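Local coordinates for centrosomal protein of 104 kDa (Homo sapiens, PDB 5LPH) that is required for cilium formation and for structural integrity of the ciliary tip, and here contributes its tubulin-binding TOG domain, at residues V97-I101 and S112-L116. Numbering follows the deposited sequence.
Sequences VRRAI and SLKLL
Val97 spreads its two methyls over one turn of the facing helix, between Ser112, Leu115 and Leu116. Val97 CG2 presses on the end of Leu115, 3.4 Å from Leu115 CD2, tighter than usual for two carbons. The other methyl, CG1, lies 3.9 Å from Ser112 O and 4.0 Å from Leu116 CB, and the side chains of Val97 and Leu116 cross at about a right angle. This split follows from the valine torsion: CG1 stands opposite the backbone N (chi1 162°), leaving CG2 beside that nitrogen. One turn further along, two small residues meet, Ala100 CB resting 3.6 Å from Ser112 CB, consistent with the close approach of the backbones here; Val97 CA and Ser112 CA are 5.3 Å apart. Ile101 closes the end of the contact, its CG1 3.5 Å from Ser112 OG and its CD1 4.3 Å from Leu116 CD2. The buried hydroxyl of Ser112 is satisfied within its own helix, hydrogen-bonded to the backbone carbonyl Phe109 O, and meets Ile101 as a van der Waals neighbour. The contact joins consecutive helices, 83-100 and 106-126, which run in broadly opposite but clearly inclined directions, in the HEAT-like helical array of the TOG domain. Leu67 of helix 60-76 touches Ala100 and Leu115, while helix 131-147 packs on Ile101 and Leu116, and Phe163 of helix 154-169 reaches Leu113 and Leu116.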
# COMPACT_ATOMS: atom_id res chain seq x y z
N VAL A 97 -9.33 -10.08 5.01
CA VAL A 97 -9.17 -8.82 4.27
C VAL A 97 -8.09 -8.94 3.20
O VAL A 97 -8.29 -8.56 2.05
CB VAL A 97 -8.88 -7.63 5.21
CG1 VAL A 97 -8.28 -6.43 4.48
CG2 VAL A 97 -10.15 -7.22 5.93
N ARG A 98 -6.95 -9.50 3.59
CA ARG A 98 -5.82 -9.70 2.68
C ARG A 98 -6.17 -10.46 1.40
O ARG A 98 -5.73 -10.10 0.32
CB ARG A 98 -4.68 -10.41 3.43
CG ARG A 98 -3.39 -10.58 2.66
CD ARG A 98 -2.38 -11.35 3.49
NE ARG A 98 -1.31 -11.91 2.67
CZ ARG A 98 -0.17 -11.29 2.35
NH1 ARG A 98 0.08 -10.04 2.76
NH2 ARG A 98 0.73 -11.92 1.61
N ARG A 99 -6.96 -11.52 1.53
CA ARG A 99 -7.36 -12.31 0.35
C ARG A 99 -8.46 -11.58 -0.46
O ARG A 99 -8.39 -11.55 -1.69
CB ARG A 99 -7.68 -13.75 0.75
CG ARG A 99 -8.93 -14.01 1.56
CD ARG A 99 -9.20 -15.50 1.67
NE ARG A 99 -9.94 -16.04 0.51
CZ ARG A 99 -9.43 -16.79 -0.48
NH1 ARG A 99 -8.14 -17.14 -0.53
NH2 ARG A 99 -10.24 -17.21 -1.45
N ALA A 100 -9.38 -10.91 0.24
CA ALA A 100 -10.44 -10.14 -0.41
C ALA A 100 -9.96 -8.89 -1.17
O ALA A 100 -10.66 -8.42 -2.07
CB ALA A 100 -11.51 -9.76 0.60
N ILE A 101 -8.80 -8.35 -0.81
CA ILE A 101 -8.17 -7.28 -1.59
C ILE A 101 -7.82 -7.75 -3.02
O ILE A 101 -7.80 -6.94 -3.94
CB ILE A 101 -6.94 -6.68 -0.86
CG1 ILE A 101 -7.41 -5.84 0.33
CG2 ILE A 101 -6.12 -5.78 -1.78
CD1 ILE A 101 -6.34 -5.53 1.36
N SER A 112 -13.85 -5.04 1.53
CA SER A 112 -12.61 -5.34 2.26
C SER A 112 -11.89 -4.06 2.72
O SER A 112 -11.33 -4.04 3.82
CB SER A 112 -11.66 -6.21 1.43
OG SER A 112 -10.93 -5.45 0.49
N LEU A 113 -11.93 -3.01 1.90
CA LEU A 113 -11.34 -1.71 2.28
C LEU A 113 -12.11 -1.03 3.41
O LEU A 113 -11.52 -0.47 4.32
CB LEU A 113 -11.23 -0.78 1.06
CG LEU A 113 -10.38 -1.27 -0.12
CD1 LEU A 113 -10.27 -0.18 -1.18
CD2 LEU A 113 -8.99 -1.70 0.32
N LYS A 114 -13.44 -1.10 3.35
CA LYS A 114 -14.31 -0.60 4.42
C LYS A 114 -14.02 -1.31 5.75
O LYS A 114 -13.91 -0.67 6.79
CB LYS A 114 -15.77 -0.79 4.00
CG LYS A 114 -16.82 -0.36 5.02
CD LYS A 114 -18.21 -0.74 4.54
CE LYS A 114 -19.25 -0.57 5.64
NZ LYS A 114 -19.52 0.86 5.93
N LEU A 115 -13.89 -2.64 5.70
CA LEU A 115 -13.53 -3.43 6.88
C LEU A 115 -12.14 -3.05 7.40
O LEU A 115 -11.95 -2.89 8.60
CB LEU A 115 -13.58 -4.93 6.54
CG LEU A 115 -13.17 -5.94 7.61
CD1 LEU A 115 -13.96 -5.74 8.89
CD2 LEU A 115 -13.35 -7.37 7.11
N LEU A 116 -11.17 -2.93 6.50
CA LEU A 116 -9.79 -2.59 6.87
C LEU A 116 -9.73 -1.24 7.55
O LEU A 116 -9.10 -1.10 8.59
CB LEU A 116 -8.88 -2.60 5.63
CG LEU A 116 -7.38 -2.40 5.85
CD1 LEU A 116 -6.81 -3.30 6.94
CD2 LEU A 116 -6.62 -2.61 4.55